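Local atomic coordinates of EGF family domain-containing protein (Toxoplasma gondii, PDB entry 4Z80), a protein that binds a RON2-family peptide and probably helps the parasite invade host cells at the moving junction, as AMA1-type relatives do. Residues K176-S180 with T181-F185; G251-E254 with C255-S259; R260-T263 with H264-P267; V330-T333 with S334-P338. All blocks are in the same frame, centred on the assembly; numbering follows the deposited sequence.

Contact 1 (K176-S180 with T181-F185); sequences KEFDS and TVCNF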
loop_
_atom_site.group_PDB
_atom_site.type_symbol
_atom_site.label_atom_id
_atom_site.label_comp_id
_atom_site.label_asym_id
_atom_site.label_seq_id
_atom_site.Cartn_x
_atom_site.Cartn_y
_atom_site.Cartn_z
ATOM N N LYS A 176 -7.459 -16.078 -11.332
ATOM C CA LYS A 176 -7.930 -16.737 -10.120
ATOM C C LYS A 176 -7.992 -15.795 -8.912
ATOM O O LYS A 176 -8.633 -16.117 -7.911
ATOM C CB LYS A 176 -7.047 -17.950 -9.815
ATOM C CG LYS A 176 -7.097 -18.992 -10.925
ATOM C CD LYS A 176 -6.471 -20.315 -10.516
ATOM C CE LYS A 176 -6.628 -21.343 -11.627
ATOM N NZ LYS A 176 -6.202 -22.709 -11.210
ATOM N N GLU A 177 -7.369 -14.622 -9.018
ATOM C CA GLU A 177 -7.456 -13.623 -7.950
ATOM C C GLU A 177 -8.578 -12.609 -8.167
ATOM O O GLU A 177 -8.888 -11.817 -7.278
ATOM C CB GLU A 177 -6.122 -12.882 -7.799
ATOM C CG GLU A 177 -5.033 -13.749 -7.201
ATOM C CD GLU A 177 -3.947 -12.938 -6.532
ATOM O OE1 GLU A 177 -3.177 -12.269 -7.253
ATOM O OE2 GLU A 177 -3.870 -12.968 -5.286
ATOM N N PHE A 178 -9.175 -12.620 -9.354
ATOM C CA PHE A 178 -10.241 -11.686 -9.677
ATOM C C PHE A 178 -11.585 -12.271 -9.274
ATOM O O PHE A 178 -11.791 -13.476 -9.378
ATOM C CB PHE A 178 -10.228 -11.371 -11.170
ATOM C CG PHE A 178 -11.177 -10.270 -11.578
ATOM C CD1 PHE A 178 -10.773 -8.949 -11.541
ATOM C CD2 PHE A 178 -12.460 -10.561 -12.020
ATOM C CE1 PHE A 178 -11.624 -7.930 -11.920
ATOM C CE2 PHE A 178 -13.328 -9.543 -12.397
ATOM C CZ PHE A 178 -12.909 -8.229 -12.351
ATOM N N ASP A 179 -12.485 -11.418 -8.797
ATOM C CA ASP A 179 -13.854 -11.828 -8.512
ATOM C C ASP A 179 -14.798 -10.723 -8.967
ATOM O O ASP A 179 -14.646 -9.580 -8.567
ATOM C CB ASP A 179 -14.043 -12.121 -7.025
ATOM C CG ASP A 179 -15.458 -12.562 -6.698
ATOM O OD1 ASP A 179 -15.722 -13.782 -6.749
ATOM O OD2 ASP A 179 -16.305 -11.690 -6.410
ATOM N N SER A 180 -15.776 -11.068 -9.800
ATOM C CA SER A 180 -16.622 -10.056 -10.428
ATOM C C SER A 180 -17.552 -9.344 -9.446
ATOM O O SER A 180 -18.008 -8.236 -9.720
ATOM C CB SER A 180 -17.450 -10.688 -11.549
ATOM O OG SER A 180 -18.288 -11.715 -11.046
ATOM N N THR A 181 -17.830 -9.969 -8.307
ATOM C CA THR A 181 -18.662 -9.338 -7.292
ATOM C C THR A 181 -17.832 -8.375 -6.459
ATOM O O THR A 181 -18.223 -7.230 -6.249
ATOM C CB THR A 181 -19.324 -10.375 -6.381
ATOM O OG1 THR A 181 -20.131 -11.246 -7.182
ATOM C CG2 THR A 181 -20.194 -9.697 -5.325
ATOM N N VAL A 182 -16.680 -8.839 -5.988
ATOM C CA VAL A 182 -15.783 -7.972 -5.242
ATOM C C VAL A 182 -15.360 -6.791 -6.122
ATOM O O VAL A 182 -15.295 -5.650 -5.661
ATOM C CB VAL A 182 -14.547 -8.746 -4.745
ATOM C CG1 VAL A 182 -13.481 -7.794 -4.180
ATOM C CG2 VAL A 182 -14.963 -9.761 -3.696
ATOM N N CYS A 183 -15.101 -7.074 -7.395
ATOM C CA CYS A 183 -14.634 -6.064 -8.337
ATOM C C CYS A 183 -15.756 -5.554 -9.232
ATOM O O CYS A 183 -15.553 -5.367 -10.430
ATOM C CB CYS A 183 -13.519 -6.636 -9.207
ATOM S SG CYS A 183 -12.130 -7.330 -8.278
ATOM N N ASN A 184 -16.929 -5.320 -8.656
ATOM C CA ASN A 184 -18.097 -4.997 -9.467
ATOM C C ASN A 184 -18.072 -3.571 -10.012
ATOM O O ASN A 184 -18.974 -3.169 -10.742
ATOM C CB ASN A 184 -19.388 -5.234 -8.669
ATOM C CG ASN A 184 -19.503 -4.359 -7.437
ATOM O OD1 ASN A 184 -18.708 -3.447 -7.212
ATOM N ND2 ASN A 184 -20.520 -4.634 -6.628
ATOM N N PHE A 185 -17.025 -2.826 -9.670
ATOM C CA PHE A 185 -16.859 -1.440 -10.098
ATOM C C PHE A 185 -15.861 -1.352 -11.246
ATOM O O PHE A 185 -15.484 -0.257 -11.670
ATOM C CB PHE A 185 -16.379 -0.579 -8.930
ATOM C CG PHE A 185 -15.113 -1.094 -8.308
ATOM C CD1 PHE A 185 -15.161 -2.053 -7.308
ATOM C CD2 PHE A 185 -13.880 -0.666 -8.761
ATOM C CE1 PHE A 185 -14.003 -2.553 -6.752
ATOM C CE2 PHE A 185 -12.714 -1.160 -8.208
ATOM C CZ PHE A 185 -12.775 -2.106 -7.200
#
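D179 reaches its carboxylate forward to the N-H groups of T181 and V182 in an Asx motif, just where the loop after helix 165-172 enters a type I beta turn from T181 to N184. The side chain can be followed outward. CG stands anti to the backbone N (chi1 -180°), which puts the carboxylate on the carbonyl side, alongside the turn. D179 CB lies 4.1 Å from V182 CB. Beyond it, D179 CG passes near the backbone N of T181. At the tip, OD2 takes two backbone N-H groups. V182 N binds D179 OD2 at 2.9 Å in a nearly straight bond (169°), on the lone pair facing away from OD1. T181 N binds D179 OD2 at 3.0 Å, but from well above the carboxylate plane and in a more bent bond (130°). Two donors in such different directions help to fix the rotation of the carboxylate. V182 CG2 also rests against D179 OD2, at 3.6 Å.

The backbone of D179 completes the motif. C183 N donates to D179 O at 2.8 Å.

F178, the residue before D179, brings its ring to C183. F178 CE1 lies 3.6 Å from C183 CB. The C183 sulfur is held in place by its disulfide to C261 of helix 252-262. V182 packs on I257 of the same helix. C183 SG approaches the F178 ring obliquely, 4.2 Å from its centroid, in a sulfur-aromatic contact.

Contact 2 (G251-E254 with C255-S259); sequences GPFE and CSILS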
loop_
_atom_site.group_PDB
_atom_site.type_symbol
_atom_site.label_atom_id
_atom_site.label_comp_id
_atom_site.label_asym_id
_atom_site.label_seq_id
_atom_site.Cartn_x
_atom_site.Cartn_y
_atom_site.Cartn_z
ATOM N N GLY A 251 -12.231 2.334 4.323
ATOM C CA GLY A 251 -11.156 1.956 5.220
ATOM C C GLY A 251 -10.026 1.304 4.462
ATOM O O GLY A 251 -10.115 1.117 3.255
ATOM N N PRO A 252 -8.950 0.950 5.174
ATOM C CA PRO A 252 -7.777 0.386 4.495
ATOM C C PRO A 252 -8.065 -0.901 3.727
ATOM O O PRO A 252 -7.471 -1.087 2.671
ATOM C CB PRO A 252 -6.784 0.138 5.637
ATOM C CG PRO A 252 -7.517 0.363 6.906
ATOM C CD PRO A 252 -8.700 1.221 6.598
ATOM N N PHE A 253 -8.939 -1.781 4.208
ATOM C CA PHE A 253 -9.196 -3.000 3.450
ATOM C C PHE A 253 -9.892 -2.696 2.123
ATOM O O PHE A 253 -9.568 -3.288 1.093
ATOM C CB PHE A 253 -10.029 -4.000 4.248
ATOM C CG PHE A 253 -10.448 -5.191 3.435
ATOM C CD1 PHE A 253 -9.507 -6.100 2.976
ATOM C CD2 PHE A 253 -11.776 -5.375 3.085
ATOM C CE1 PHE A 253 -9.881 -7.174 2.207
ATOM C CE2 PHE A 253 -12.158 -6.456 2.318
ATOM C CZ PHE A 253 -11.212 -7.358 1.873
ATOM N N GLU A 254 -10.849 -1.775 2.137
ATOM C CA GLU A 254 -11.513 -1.395 0.901
ATOM C C GLU A 254 -10.511 -0.786 -0.085
ATOM O O GLU A 254 -10.613 -0.986 -1.290
ATOM C CB GLU A 254 -12.656 -0.430 1.198
ATOM C CG GLU A 254 -13.840 -1.094 1.916
ATOM C CD GLU A 254 -13.599 -1.353 3.400
ATOM O OE1 GLU A 254 -12.660 -0.768 3.983
ATOM O OE2 GLU A 254 -14.362 -2.150 3.989
ATOM N N CYS A 255 -9.516 -0.078 0.437
ATOM C CA CYS A 255 -8.464 0.473 -0.407
ATOM C C CYS A 255 -7.682 -0.659 -1.084
ATOM O O CYS A 255 -7.356 -0.569 -2.270
ATOM C CB CYS A 255 -7.550 1.366 0.434
ATOM S SG CYS A 255 -6.281 2.247 -0.498
ATOM N N SER A 256 -7.400 -1.737 -0.350
ATOM C CA SER A 256 -6.706 -2.889 -0.944
ATOM C C SER A 256 -7.528 -3.516 -2.082
ATOM O O SER A 256 -6.959 -4.018 -3.053
ATOM C CB SER A 256 -6.370 -3.951 0.117
ATOM O OG SER A 256 -7.495 -4.739 0.494
ATOM N N ILE A 257 -8.858 -3.472 -1.973
ATOM C CA ILE A 257 -9.712 -4.033 -3.013
ATOM C C ILE A 257 -9.542 -3.245 -4.308
ATOM O O ILE A 257 -9.545 -3.823 -5.398
ATOM C CB ILE A 257 -11.204 -4.040 -2.586
ATOM C CG1 ILE A 257 -11.435 -5.098 -1.498
ATOM C CG2 ILE A 257 -12.132 -4.298 -3.793
ATOM C CD1 ILE A 257 -12.844 -5.089 -0.899
ATOM N N LEU A 258 -9.405 -1.925 -4.207
ATOM C CA LEU A 258 -9.161 -1.125 -5.401
ATOM C C LEU A 258 -7.911 -1.631 -6.121
ATOM O O LEU A 258 -7.905 -1.768 -7.338
ATOM C CB LEU A 258 -9.020 0.364 -5.058
ATOM C CG LEU A 258 -8.772 1.293 -6.254
ATOM C CD1 LEU A 258 -9.918 1.216 -7.272
ATOM C CD2 LEU A 258 -8.567 2.729 -5.792
ATOM N N SER A 259 -6.857 -1.945 -5.371
ATOM C CA SER A 259 -5.657 -2.513 -5.980
ATOM C C SER A 259 -5.887 -3.890 -6.584
ATOM O O SER A 259 -5.511 -4.148 -7.726
ATOM C CB SER A 259 -4.523 -2.612 -4.958
ATOM O OG SER A 259 -3.521 -3.496 -5.456
#
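The first turns of helix 252-262 begin at G251, the N-cap residue, and belong to the AMA1-type, PAN-clan part of the chain. The ordinary helical ladder starts here: C255 N donates to G251 O at 3.1 Å, and S256 N to P252 O. The carbonyl of F253 carries more. F253 O accepts I257 N at 3.2 Å and also the hydroxyl S256 OG at 2.6 Å. The hydroxyl bond lies in the carbonyl plane, on a lone pair. S256 reaches it because OG sits between its own backbone N and carbonyl carbon (chi1 77°), which turns the hydroxyl back along the helix. This buried hydroxyl is thereby satisfied by the turn before it.

The F253 ring meets I257, one turn on. I257 CG1 stands 4.0 Å above one face of the F253 ring, offset from its centre. Y45 of strand 43-51 meets the F253 ring edge-to-face. C255 ties the helix to strand 289-291 by a disulfide with C289, and E254 makes a salt bridge to R40. The tightest apolar approach is at the end of the isoleucine, where I257 CD1 comes 3.6 Å from F253 CE2.

Contact 3 (R260-T263 with H264-P267); sequences RCTT and HCWP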
loop_
_atom_site.group_PDB
_atom_site.type_symbol
_atom_site.label_atom_id
_atom_site.label_comp_id
_atom_site.label_asym_id
_atom_site.label_seq_id
_atom_site.Cartn_x
_atom_site.Cartn_y
_atom_site.Cartn_z
ATOM N N ARG A 260 -6.498 -4.777 -5.805
ATOM C CA ARG A 260 -6.768 -6.139 -6.250
ATOM C C ARG A 260 -7.429 -6.157 -7.621
ATOM O O ARG A 260 -7.080 -6.949 -8.499
ATOM C CB ARG A 260 -7.670 -6.843 -5.233
ATOM C CG ARG A 260 -8.102 -8.226 -5.653
ATOM C CD ARG A 260 -9.033 -8.850 -4.643
ATOM N NE ARG A 260 -9.510 -10.136 -5.114
ATOM C CZ ARG A 260 -10.354 -10.914 -4.441
ATOM N NH1 ARG A 260 -10.829 -10.524 -3.270
ATOM N NH2 ARG A 260 -10.723 -12.081 -4.951
ATOM N N CYS A 261 -8.385 -5.258 -7.798
ATOM C CA CYS A 261 -9.283 -5.336 -8.942
ATOM C C CYS A 261 -8.783 -4.623 -10.197
ATOM O O CYS A 261 -9.342 -4.829 -11.275
ATOM C CB CYS A 261 -10.650 -4.766 -8.562
ATOM S SG CYS A 261 -11.496 -5.685 -7.268
ATOM N N THR A 262 -7.750 -3.792 -10.075
ATOM C CA THR A 262 -7.347 -2.931 -11.191
ATOM C C THR A 262 -6.039 -3.326 -11.885
ATOM O O THR A 262 -5.593 -2.625 -12.783
ATOM C CB THR A 262 -7.207 -1.457 -10.742
ATOM O OG1 THR A 262 -6.338 -1.360 -9.602
ATOM C CG2 THR A 262 -8.565 -0.877 -10.390
ATOM N N THR A 263 -5.434 -4.445 -11.487
ATOM C CA THR A 263 -4.217 -4.936 -12.132
ATOM C C THR A 263 -4.275 -4.905 -13.660
ATOM O O THR A 263 -3.358 -4.406 -14.317
ATOM C CB THR A 263 -3.920 -6.381 -11.668
ATOM O OG1 THR A 263 -3.497 -6.353 -10.295
ATOM C CG2 THR A 263 -2.851 -7.064 -12.529
ATOM N N HIS A 264 -5.352 -5.428 -14.236
ATOM C CA HIS A 264 -5.391 -5.589 -15.687
ATOM C C HIS A 264 -5.751 -4.310 -16.431
ATOM O O HIS A 264 -5.800 -4.302 -17.658
ATOM C CB HIS A 264 -6.356 -6.711 -16.062
ATOM C CG HIS A 264 -5.894 -8.046 -15.581
ATOM N ND1 HIS A 264 -4.713 -8.611 -16.009
ATOM C CD2 HIS A 264 -6.420 -8.903 -14.676
ATOM C CE1 HIS A 264 -4.537 -9.769 -15.397
ATOM N NE2 HIS A 264 -5.559 -9.969 -14.586
ATOM N N CYS A 265 -5.985 -3.234 -15.689
ATOM C CA CYS A 265 -6.206 -1.919 -16.281
ATOM C C CYS A 265 -4.919 -1.309 -16.822
ATOM O O CYS A 265 -4.967 -0.363 -17.600
ATOM C CB CYS A 265 -6.811 -0.966 -15.253
ATOM S SG CYS A 265 -8.341 -1.544 -14.482
ATOM N N TRP A 266 -3.774 -1.838 -16.391
ATOM C CA TRP A 266 -2.484 -1.289 -16.788
ATOM C C TRP A 266 -1.883 -2.105 -17.913
ATOM O O TRP A 266 -2.048 -3.325 -17.960
ATOM C CB TRP A 266 -1.515 -1.251 -15.603
ATOM C CG TRP A 266 -2.125 -0.672 -14.386
ATOM C CD1 TRP A 266 -2.360 -1.317 -13.211
ATOM C CD2 TRP A 266 -2.597 0.671 -14.210
ATOM N NE1 TRP A 266 -2.941 -0.463 -12.311
ATOM C CE2 TRP A 266 -3.099 0.764 -12.898
ATOM C CE3 TRP A 266 -2.639 1.804 -15.030
ATOM C CZ2 TRP A 266 -3.638 1.947 -12.384
ATOM C CZ3 TRP A 266 -3.175 2.979 -14.515
ATOM C CH2 TRP A 266 -3.665 3.041 -13.209
ATOM N N PRO A 267 -1.163 -1.443 -18.825
ATOM C CA PRO A 267 -0.589 -2.178 -19.950
ATOM C C PRO A 267 0.667 -2.944 -19.561
ATOM O O PRO A 267 1.473 -2.445 -18.768
ATOM C CB PRO A 267 -0.255 -1.072 -20.945
ATOM C CG PRO A 267 0.077 0.087 -20.090
ATOM C CD PRO A 267 -0.821 -0.009 -18.880
HETATM O O HOH W 1 -7.764 -6.386 -12.972
HETATM O O HOH W 2 -3.650 -1.526 -9.765
#
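The R260-T263 end of the helix meets H264-P267 through C261, T262 and T263, two of them partly by way of water. R260 has its partners outside the segments: NE on E177 O, and a cation-pi contact with W30. C261 comes next. C261 O accepts from a water at 2.8 Å, and that water in turn accepts H264 N at 2.9 Å. The water thus bridges a peptide N-H and a carbonyl.

T262 offers both its backbone and its hydroxyl. C265 N donates to T262 O at 3.0 Å. This three-residue step is of the 3-10 kind, and a short 3-10 segment runs through H264 and C265, within the AMA1-type, PAN-clan part of the chain. C265 SG, in a disulfide with C161, lies 3.9 Å from T262 CB. T262 OG1 is chiefly bonded to L258 O, one turn back. T262 OG1 also accepts from a second water at 2.7 Å. That water accepts W266 NE1 at 2.8 Å, in the plane of the indole at its edge.

T263 works mainly with its methyl. CG2 lies anti to the backbone N, which sets it over the centre of the H264 ring, 4.2 Å from the centroid, in a CH-pi contact. H264 NE2 bonds to D175 OD2, which holds the ring. On the backbone side, H264 O and W266 O bond S11 and N9 of the bound RON2L1 peptide, a separate chain. W266 N makes a weak bond to T263 O at 3.3 Å.

Contact 4 (V330-T333 with S334-P338); sequences VYVT and SHTRP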
loop_
_atom_site.group_PDB
_atom_site.type_symbol
_atom_site.label_atom_id
_atom_site.label_comp_id
_atom_site.label_asym_id
_atom_site.label_seq_id
_atom_site.Cartn_x
_atom_site.Cartn_y
_atom_site.Cartn_z
ATOM N N VAL A 330 -1.800 5.146 6.100
ATOM C CA VAL A 330 -1.772 3.699 6.240
ATOM C C VAL A 330 -1.166 3.088 4.988
ATOM O O VAL A 330 -1.629 3.355 3.884
ATOM C CB VAL A 330 -3.186 3.105 6.447
ATOM C CG1 VAL A 330 -3.105 1.705 6.983
ATOM C CG2 VAL A 330 -4.033 3.977 7.373
ATOM N N TYR A 331 -0.136 2.269 5.169
ATOM C CA TYR A 331 0.449 1.493 4.088
ATOM C C TYR A 331 -0.296 0.167 3.996
ATOM O O TYR A 331 -0.316 -0.611 4.937
ATOM C CB TYR A 331 1.954 1.274 4.325
ATOM C CG TYR A 331 2.690 0.631 3.159
ATOM C CD1 TYR A 331 2.776 -0.753 3.044
ATOM C CD2 TYR A 331 3.290 1.409 2.177
ATOM C CE1 TYR A 331 3.448 -1.345 1.975
ATOM C CE2 TYR A 331 3.959 0.827 1.109
ATOM C CZ TYR A 331 4.031 -0.545 1.013
ATOM O OH TYR A 331 4.691 -1.116 -0.062
ATOM N N VAL A 332 -0.911 -0.063 2.843
ATOM C CA VAL A 332 -1.825 -1.172 2.630
ATOM C C VAL A 332 -1.345 -2.025 1.469
ATOM O O VAL A 332 -1.167 -1.511 0.374
ATOM C CB VAL A 332 -3.237 -0.629 2.313
ATOM C CG1 VAL A 332 -4.199 -1.736 1.974
ATOM C CG2 VAL A 332 -3.749 0.205 3.488
ATOM N N THR A 333 -1.146 -3.320 1.679
ATOM C CA THR A 333 -0.820 -4.184 0.553
ATOM C C THR A 333 -2.087 -4.675 -0.145
ATOM O O THR A 333 -3.194 -4.633 0.406
ATOM C CB THR A 333 0.037 -5.390 0.972
ATOM O OG1 THR A 333 -0.756 -6.339 1.692
ATOM C CG2 THR A 333 1.215 -4.942 1.829
ATOM N N SER A 334 -1.908 -5.136 -1.370
ATOM C CA SER A 334 -3.019 -5.603 -2.188
ATOM C C SER A 334 -3.706 -6.784 -1.522
ATOM O O SER A 334 -4.905 -7.007 -1.706
ATOM C CB SER A 334 -2.504 -5.980 -3.579
ATOM O OG SER A 334 -3.557 -6.180 -4.510
ATOM N N HIS A 335 -2.943 -7.530 -0.730
ATOM C CA HIS A 335 -3.439 -8.722 -0.062
ATOM C C HIS A 335 -3.656 -8.461 1.431
ATOM O O HIS A 335 -3.093 -9.131 2.294
ATOM C CB HIS A 335 -2.466 -9.881 -0.289
ATOM C CG HIS A 335 -2.359 -10.312 -1.723
ATOM N ND1 HIS A 335 -1.281 -9.995 -2.523
ATOM C CD2 HIS A 335 -3.197 -11.046 -2.494
ATOM C CE1 HIS A 335 -1.461 -10.516 -3.726
ATOM N NE2 HIS A 335 -2.619 -11.154 -3.735
ATOM N N THR A 336 -4.487 -7.472 1.724
ATOM C CA THR A 336 -4.872 -7.171 3.091
ATOM C C THR A 336 -5.972 -8.140 3.529
ATOM O O THR A 336 -6.891 -8.415 2.755
ATOM C CB THR A 336 -5.350 -5.717 3.196
ATOM O OG1 THR A 336 -4.248 -4.838 2.918
ATOM C CG2 THR A 336 -5.900 -5.399 4.576
ATOM N N ARG A 337 -5.890 -8.654 4.753
ATOM C CA ARG A 337 -6.856 -9.651 5.208
ATOM C C ARG A 337 -8.151 -8.944 5.635
ATOM O O ARG A 337 -8.121 -7.891 6.266
ATOM C CB ARG A 337 -6.275 -10.524 6.336
ATOM C CG ARG A 337 -5.759 -9.806 7.594
ATOM C CD ARG A 337 -5.050 -10.790 8.530
ATOM N NE ARG A 337 -5.921 -11.925 8.849
ATOM C CZ ARG A 337 -5.514 -13.140 9.201
ATOM N NH1 ARG A 337 -4.224 -13.435 9.313
ATOM N NH2 ARG A 337 -6.418 -14.075 9.450
ATOM N N PRO A 338 -9.298 -9.512 5.241
ATOM C CA PRO A 338 -10.583 -8.838 5.448
ATOM C C PRO A 338 -11.033 -8.856 6.904
ATOM O O PRO A 338 -11.948 -8.111 7.276
ATOM C CB PRO A 338 -11.540 -9.642 4.558
ATOM C CG PRO A 338 -10.934 -10.975 4.456
ATOM C CD PRO A 338 -9.444 -10.751 4.462
HETATM O O HOH W 3 -1.855 -4.382 4.285
#
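T333 and S334 lie where strand 329-332 gives way to a loop. T333 keeps an extended backbone, and S334 then takes a helical one (phi -61°, psi -28°). S334 and H335 together turn the chain and bring T336 back beside the carbonyl of T333.

T336 closes the bend with its side chain. OG1 stands anti to its own carbonyl carbon, and T336 OG1 donates to T333 O at 2.7 Å. T336 OG1 also accepts from a water at 2.8 Å, and that water accepts T333 N at 2.9 Å. T336 OG1 therefore serves both polar backbone groups of T333, one directly and one through water. V332 CG1 lies 3.2 Å from T336 OG1; the two side chains cross at about a right angle.

The other polar ends bond to the surrounding fold. T333 OG1 bonds to G93 O, S334 OG to S259 OG of helix 252-262, and H335 NE2 to E177 OE2. V332 and T336 both pack on S256 of that helix. The whole is a buried strand exit from the antiparallel sheet of the AMA1-type, PAN-clan region, with a threonine hydroxyl closing the turn onto the carbonyl three residues before it.

Overall arrangement
Helix 252-262 connects all four contacts. Contacts 2 and 3 lie on its first turns and its far end. Contact 1 is joined to it by the C183-C261 disulfide, and contact 4 packs along it from P252 to S259. Contacts 2, 3 and 4 are largely buried; the centre of contact 4 is about 6 Å from the centre of the chain. Contact 1 is at the surface. The chemistry differs. Contact 1 uses a carboxylate to gather backbone N-H groups. Contacts 2 and 4 use hydroxyls on carbonyls. Contact 3 relies on waters and alone touches the peptide chain. Contact 4 shares polar partners with contacts 1 and 2.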